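Local coordinates for enoyl-CoA hydratase/isomerase family protein (Bacillus anthracis, PDB 3KQF) that catalyses the hydration of 2-trans-enoyl-CoA thioesters to 3-hydroxyacyl-CoA, as an enoyl-CoA hydratase of the crotonase superfamily, at the interface of chains A and B. Sequence-based numbering; all coordinates share one arbitrary frame. Chains: chain A/B, Enoyl-CoA hydratase/isomerase family protein.

Contact 1: the interface of chains A and B. Residues chain A 227-228, 231-232; chain B 96, 99, 149, 152-153.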
ATOM      1  N   LEU A 227     -11.653  -3.281   7.355  1.00 14.60           N
ATOM      2  CA  LEU A 227     -12.077  -1.892   7.575  1.00 14.38           C
ATOM      3  C   LEU A 227     -13.221  -1.770   8.586  1.00 15.77           C
ATOM      4  O   LEU A 227     -13.134  -0.974   9.509  1.00 14.71           O
ATOM      5  CB  LEU A 227     -12.486  -1.221   6.277  1.00 14.65           C
ATOM      6  CG  LEU A 227     -13.020   0.213   6.354  1.00 15.18           C
ATOM      7  CD1 LEU A 227     -12.005   1.195   6.910  1.00 12.99           C
ATOM      8  CD2 LEU A 227     -13.492   0.656   4.967  1.00 13.59           C
ATOM      9  N   HIS A 228     -14.269  -2.578   8.443  1.00 16.20           N
ATOM     10  CA  HIS A 228     -15.413  -2.482   9.361  1.00 16.59           C
ATOM     11  C   HIS A 228     -14.984  -2.615  10.834  1.00 16.17           C
ATOM     12  O   HIS A 228     -15.359  -1.799  11.677  1.00 16.14           O
ATOM     13  CB  HIS A 228     -16.474  -3.558   9.038  1.00 17.06           C
ATOM     14  CG  HIS A 228     -17.703  -3.442   9.884  1.00 21.30           C
ATOM     15  ND1 HIS A 228     -17.882  -4.167  11.047  1.00 25.29           N
ATOM     16  CD2 HIS A 228     -18.786  -2.634   9.775  1.00 25.00           C
ATOM     17  CE1 HIS A 228     -19.037  -3.830  11.599  1.00 26.64           C
ATOM     18  NE2 HIS A 228     -19.606  -2.904  10.844  1.00 26.21           N
ATOM     19  N   LEU A 231     -12.916   0.396  12.019  1.00 14.74           N
ATOM     20  CA  LEU A 231     -13.733   1.561  12.349  1.00 14.80           C
ATOM     21  C   LEU A 231     -14.305   1.461  13.771  1.00 15.20           C
ATOM     22  O   LEU A 231     -14.391   2.466  14.495  1.00 13.54           O
ATOM     23  CB  LEU A 231     -14.849   1.761  11.333  1.00 14.24           C
ATOM     24  CG  LEU A 231     -14.383   2.093   9.896  1.00 13.63           C
ATOM     25  CD1 LEU A 231     -15.560   1.941   8.930  1.00 15.57           C
ATOM     26  CD2 LEU A 231     -13.785   3.449   9.809  1.00 14.76           C
ATOM     27  N   GLN A 232     -14.657   0.252  14.187  1.00 14.76           N
ATOM     28  CA  GLN A 232     -15.188   0.058  15.526  1.00 16.95           C
ATOM     29  C   GLN A 232     -14.079   0.284  16.557  1.00 16.90           C
ATOM     30  O   GLN A 232     -14.352   0.761  17.646  1.00 16.83           O
ATOM     31  CB  GLN A 232     -15.785  -1.350  15.711  1.00 17.96           C
ATOM     32  CG  GLN A 232     -16.686  -1.811  14.604  1.00 19.46           C
ATOM     33  CD  GLN A 232     -17.697  -0.759  14.149  1.00 25.84           C
ATOM     34  OE1 GLN A 232     -18.432  -0.196  14.957  1.00 23.64           O
ATOM     35  NE2 GLN A 232     -17.748  -0.517  12.823  1.00 23.49           N
TER
ATOM     36  N   GLU B  96     -20.005   5.712   5.707  1.00 16.06           N
ATOM     37  CA  GLU B  96     -20.330   4.343   5.348  1.00 17.29           C
ATOM     38  C   GLU B  96     -21.311   4.283   4.160  1.00 17.86           C
ATOM     39  O   GLU B  96     -21.214   3.388   3.317  1.00 18.02           O
ATOM     40  CB  GLU B  96     -20.888   3.587   6.570  1.00 17.58           C
ATOM     41  CG  GLU B  96     -19.818   3.302   7.615  1.00 22.40           C
ATOM     42  CD  GLU B  96     -20.328   2.580   8.853  1.00 27.65           C
ATOM     43  OE1 GLU B  96     -21.442   2.898   9.326  1.00 30.40           O
ATOM     44  OE2 GLU B  96     -19.585   1.715   9.378  1.00 31.37           O
ATOM     45  N   GLU B  99     -19.234   5.000   0.847  1.00 21.13           N
ATOM     46  CA  GLU B  99     -18.445   3.840   0.411  1.00 21.49           C
ATOM     47  C   GLU B  99     -19.300   2.628   0.010  1.00 21.63           C
ATOM     48  O   GLU B  99     -18.883   1.855  -0.843  1.00 23.08           O
ATOM     49  CB  GLU B  99     -17.361   3.474   1.445  1.00 22.00           C
ATOM     50  CG  GLU B  99     -17.867   3.018   2.761  1.00 24.51           C
ATOM     51  CD  GLU B  99     -16.758   2.869   3.808  1.00 23.07           C
ATOM     52  OE1 GLU B  99     -15.624   3.311   3.560  1.00 25.55           O
ATOM     53  OE2 GLU B  99     -17.035   2.325   4.895  1.00 24.90           O
ATOM     54  N   GLY B 149     -13.321   7.631  10.680  1.00 16.14           N
ATOM     55  CA  GLY B 149     -12.519   6.745   9.824  1.00 16.71           C
ATOM     56  C   GLY B 149     -11.164   7.181   9.353  1.00 15.78           C
ATOM     57  O   GLY B 149     -10.473   6.398   8.706  1.00 16.75           O
ATOM     58  N   GLN B 152      -8.299   4.889   9.908  1.00 12.98           N
ATOM     59  CA  GLN B 152      -8.451   3.625   9.213  1.00 12.86           C
ATOM     60  C   GLN B 152      -8.320   3.756   7.682  1.00 13.69           C
ATOM     61  O   GLN B 152      -7.519   3.043   7.046  1.00 16.14           O
ATOM     62  CB  GLN B 152      -9.795   3.020   9.610  1.00 11.94           C
ATOM     63  CG  GLN B 152      -9.913   2.769  11.111  1.00 13.04           C
ATOM     64  CD  GLN B 152      -8.784   1.904  11.624  1.00 15.38           C
ATOM     65  OE1 GLN B 152      -8.544   0.783  11.120  1.00 16.06           O
ATOM     66  NE2 GLN B 152      -8.062   2.411  12.621  1.00 14.41           N
ATOM     67  N   ARG B 153      -9.029   4.717   7.098  1.00 14.16           N
ATOM     68  CA  ARG B 153      -9.012   4.899   5.644  1.00 15.17           C
ATOM     69  C   ARG B 153      -7.692   5.496   5.131  1.00 14.29           C
ATOM     70  O   ARG B 153      -7.215   5.117   4.052  1.00 15.18           O
ATOM     71  CB  ARG B 153     -10.240   5.723   5.178  1.00 13.90           C
ATOM     72  CG  ARG B 153     -11.595   5.049   5.488  1.00 17.09           C
ATOM     73  CD  ARG B 153     -12.804   5.691   4.761  1.00 18.82           C
ATOM     74  NE  ARG B 153     -14.040   4.960   5.068  1.00 19.76           N
ATOM     75  CZ  ARG B 153     -14.820   5.189   6.124  1.00 19.20           C
ATOM     76  NH1 ARG B 153     -14.534   6.159   6.977  1.00 19.71           N
ATOM     77  NH2 ARG B 153     -15.896   4.446   6.338  1.00 21.84           N
TER
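The first two turns of helix 227-242 of chain A meet the ends of two chain B helices, 81-100 and 150-158, and the loop at B:Gly149, in this subunit interface of a crotonase-family enoyl-CoA hydratase. A:Leu227 and A:Leu231, one turn apart, supply the apolar side. In A:Leu227, CG anti to the backbone N (chi1 177°) carries the branch out toward chain B: it meets B:Glu99 tip to tip, the CD2 methyl 3.7 Å from carboxylate oxygen OE1, while the other methyl, CD1, faces CB of B:Gln152. A:Leu231 splits its branches: CD2 packs on CA of B:Gly149 at 3.5 Å, where a glycine brings no side chain, and CD1 lies 3.6 Å from NH2 of B:Arg153, the two side chains crossing at about a right angle.

The guanidinium is held by its own chain. B:Arg153 runs extended from CG to NE and grips B:Glu99 side-on, NE to OE1 at 2.7 Å and NH2 to OE2 at 2.8 Å. Both oxygens lie near the guanidinium plane, but both nitrogens approach from above the carboxylate plane, 36° out of it at OE1. The paired bonds should restrain rotation of the guanidinium and would balance charge beside the leucine methyls. At the margin, carboxylate oxygen OE2 of B:Glu96 is 4.8 Å from NE2 of A:His228, too far for a bond, though a charge on the histidine could be favoured there.

Contact 2: the interface of chains A and B. Residues chain A 104, 125-126, 186, 200, 204; chain B 161, 165, 168-169.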
ATOM      1  N   PRO A 104       5.121   7.530  19.828  1.00 12.51           N
ATOM      2  CA  PRO A 104       5.638   7.436  18.457  1.00 12.01           C
ATOM      3  C   PRO A 104       7.180   7.293  18.508  1.00 13.26           C
ATOM      4  O   PRO A 104       7.839   7.885  19.382  1.00 14.06           O
ATOM      5  CB  PRO A 104       5.260   8.788  17.855  1.00 13.48           C
ATOM      6  CG  PRO A 104       4.041   9.186  18.572  1.00 12.95           C
ATOM      7  CD  PRO A 104       4.300   8.745  20.002  1.00 11.56           C
ATOM      8  N   ASP A 125       7.689   4.039  13.890  1.00 15.04           N
ATOM      9  CA  ASP A 125       6.483   4.614  13.269  1.00 15.10           C
ATOM     10  C   ASP A 125       6.761   5.274  11.916  1.00 13.59           C
ATOM     11  O   ASP A 125       5.985   5.111  10.986  1.00 16.38           O
ATOM     12  CB  ASP A 125       5.816   5.607  14.214  1.00 13.45           C
ATOM     13  CG  ASP A 125       5.256   4.937  15.448  1.00 14.22           C
ATOM     14  OD1 ASP A 125       4.074   4.539  15.400  1.00 18.12           O
ATOM     15  OD2 ASP A 125       6.005   4.708  16.415  1.00 13.48           O
ATOM     16  N   PHE A 126       7.795   6.115  11.841  1.00 15.42           N
ATOM     17  CA  PHE A 126       8.242   6.681  10.556  1.00 14.24           C
ATOM     18  C   PHE A 126       9.734   6.975  10.601  1.00 14.94           C
ATOM     19  O   PHE A 126      10.366   6.908  11.673  1.00 13.99           O
ATOM     20  CB  PHE A 126       7.377   7.845  10.029  1.00 14.60           C
ATOM     21  CG  PHE A 126       7.342   9.032  10.919  1.00 15.04           C
ATOM     22  CD1 PHE A 126       8.258  10.069  10.758  1.00 17.60           C
ATOM     23  CD2 PHE A 126       6.381   9.126  11.909  1.00 15.05           C
ATOM     24  CE1 PHE A 126       8.223  11.169  11.581  1.00 16.69           C
ATOM     25  CE2 PHE A 126       6.327  10.238  12.734  1.00 18.67           C
ATOM     26  CZ  PHE A 126       7.249  11.262  12.572  1.00 18.16           C
ATOM     27  N   PHE A 186      11.101  11.224   5.110  1.00 14.85           N
ATOM     28  CA  PHE A 186      11.863  12.473   4.920  1.00 15.79           C
ATOM     29  C   PHE A 186      13.329  12.168   4.574  1.00 16.75           C
ATOM     30  O   PHE A 186      13.877  11.146   5.009  1.00 17.00           O
ATOM     31  CB  PHE A 186      11.863  13.312   6.200  1.00 18.18           C
ATOM     32  CG  PHE A 186      10.486  13.663   6.704  1.00 18.49           C
ATOM     33  CD1 PHE A 186       9.863  14.849   6.313  1.00 23.49           C
ATOM     34  CD2 PHE A 186       9.824  12.818   7.566  1.00 21.16           C
ATOM     35  CE1 PHE A 186       8.589  15.177   6.788  1.00 25.39           C
ATOM     36  CE2 PHE A 186       8.542  13.141   8.054  1.00 21.51           C
ATOM     37  CZ  PHE A 186       7.925  14.299   7.652  1.00 22.29           C
ATOM     38  N   ILE A 200      10.566  17.584  14.425  1.00 17.39           N
ATOM     39  CA  ILE A 200       9.347  16.780  14.190  1.00 17.34           C
ATOM     40  C   ILE A 200       8.884  16.164  15.510  1.00 15.89           C
ATOM     41  O   ILE A 200       7.693  16.180  15.818  1.00 16.92           O
ATOM     42  CB  ILE A 200       9.556  15.700  13.117  1.00 17.26           C
ATOM     43  CG1 ILE A 200       9.808  16.367  11.769  1.00 20.33           C
ATOM     44  CG2 ILE A 200       8.336  14.766  13.030  1.00 18.06           C
ATOM     45  CD1 ILE A 200      10.113  15.393  10.658  1.00 24.72           C
ATOM     46  N   ILE A 204       5.190  16.756  17.513  1.00 14.40           N
ATOM     47  CA  ILE A 204       4.332  15.659  18.005  1.00 13.50           C
ATOM     48  C   ILE A 204       4.160  15.769  19.520  1.00 13.74           C
ATOM     49  O   ILE A 204       3.057  15.571  20.041  1.00 11.82           O
ATOM     50  CB  ILE A 204       4.888  14.281  17.583  1.00 12.97           C
ATOM     51  CG1 ILE A 204       4.864  14.172  16.062  1.00 15.24           C
ATOM     52  CG2 ILE A 204       4.060  13.156  18.204  1.00 13.56           C
ATOM     53  CD1 ILE A 204       5.608  12.950  15.475  1.00 15.58           C
TER
ATOM     54  N   GLY B 161       3.148   4.309   7.345  1.00 13.88           N
ATOM     55  CA  GLY B 161       4.169   5.282   7.696  1.00 14.92           C
ATOM     56  C   GLY B 161       3.768   6.727   7.473  1.00 13.24           C
ATOM     57  O   GLY B 161       3.963   7.590   8.350  1.00 13.01           O
ATOM     58  N   GLU B 165       2.733   9.694  10.256  1.00 12.70           N
ATOM     59  CA  GLU B 165       3.369  11.020  10.239  1.00 14.23           C
ATOM     60  C   GLU B 165       2.319  12.132  10.182  1.00 13.52           C
ATOM     61  O   GLU B 165       2.325  13.058  11.010  1.00 13.57           O
ATOM     62  CB  GLU B 165       4.385  11.093   9.059  1.00 15.26           C
ATOM     63  CG  GLU B 165       5.153  12.392   8.921  1.00 16.96           C
ATOM     64  CD  GLU B 165       4.433  13.461   8.104  1.00 17.76           C
ATOM     65  OE1 GLU B 165       4.042  13.200   6.929  1.00 17.29           O
ATOM     66  OE2 GLU B 165       4.334  14.587   8.611  1.00 22.31           O
ATOM     67  N   TYR B 168      -0.061  11.944  13.558  1.00 13.02           N
ATOM     68  CA  TYR B 168       0.644  12.297  14.792  1.00 12.97           C
ATOM     69  C   TYR B 168       0.991  13.776  14.815  1.00 13.92           C
ATOM     70  O   TYR B 168       0.863  14.402  15.842  1.00 14.10           O
ATOM     71  CB  TYR B 168       1.948  11.531  15.025  1.00 14.38           C
ATOM     72  CG  TYR B 168       1.849  10.047  15.119  1.00  9.82           C
ATOM     73  CD1 TYR B 168       0.651   9.419  15.382  1.00 15.90           C
ATOM     74  CD2 TYR B 168       2.996   9.271  15.048  1.00 14.39           C
ATOM     75  CE1 TYR B 168       0.572   8.039  15.462  1.00 15.35           C
ATOM     76  CE2 TYR B 168       2.941   7.896  15.162  1.00 15.59           C
ATOM     77  CZ  TYR B 168       1.727   7.283  15.378  1.00 15.07           C
ATOM     78  OH  TYR B 168       1.660   5.906  15.486  1.00 15.78           O
ATOM     79  N   THR B 169       1.458  14.302  13.692  1.00 13.89           N
ATOM     80  CA  THR B 169       1.810  15.736  13.610  1.00 14.25           C
ATOM     81  C   THR B 169       0.610  16.647  13.422  1.00 14.52           C
ATOM     82  O   THR B 169       0.629  17.821  13.852  1.00 13.82           O
ATOM     83  CB  THR B 169       2.801  16.026  12.458  1.00 14.47           C
ATOM     84  OG1 THR B 169       2.196  15.710  11.196  1.00 14.28           O
ATOM     85  CG2 THR B 169       4.106  15.230  12.642  1.00 15.43           C
TER
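The phenol OH of B:Tyr168 donates a hydrogen bond to carboxylate oxygen OD1 of A:Asp125 at 2.8 Å, reaching it from above the carboxylate plane, 44° out of it. The two side chains cross at about a right angle, and the carboxyl carbon CG of A:Asp125 lies at the edge of the tyrosine ring, in its plane. In this crotonase-family subunit interface, helix 160-169 of chain B lies against helix 193-206, strands 126-130 and 186-188 and the loop at A:Pro104 of chain A.

One face of the B:Tyr168 ring takes the pyrrolidine of A:Pro104, whose CG sits over the rim and whose CB comes 3.6 Å from ring carbon CD2. Proline and aspartate thus border the ring from a face and an edge, and the hydrogen bond should limit swinging of the ring's tip.

One turn back along the helix, B:Glu165 touches two phenylalanines of chain A, with CB on one and CG and the carboxylate on the other. Its CB lies 4.0 Å above one face of the A:Phe126 ring, toward the rim; within chain A, CG2 of A:Ile200 and CD1 of A:Ile204 meet that ring at its edge. The glutamate's CG, anti to the backbone N (chi1 -179°), comes 3.6 Å from CE2 of A:Phe186; the bend at chi2 (-86°) then turns the carboxylate to the edge of that ring. Carboxylate oxygen OE2 lies in plane there, 3.7 Å from CZ, where the positive rim of the ring could favour a negative oxygen. CD1 of A:Ile200 packs over a face of the same ring.

At the helix end, B:Thr169 turns its hydroxyl back to its own helix: OG1, lying between the backbone N and the carbonyl carbon, donates to the backbone O of B:Glu165 at 2.7 Å. Methyl CG2 then points to chain A, 3.7 Å from CG1 of A:Ile204.

Contact 1 and contact 2 lie about 22 Å apart, measured between the centres of their C-alpha atoms, along one interface. They share no residue, but chain B supplies consecutive helices, 150-158 to contact 1 and 160-169 to contact 2. Chain A contributes its later helix 227-242 to the first, and earlier strands, a loop and helix 193-206 to the second. Different surfaces of the same protein thus face each other, consistent with an interface that is not an exact two-fold. With three copies in the deposited assembly, such head-to-tail pairing could repeat around a trimer, the usual building block of crotonase-family enzymes.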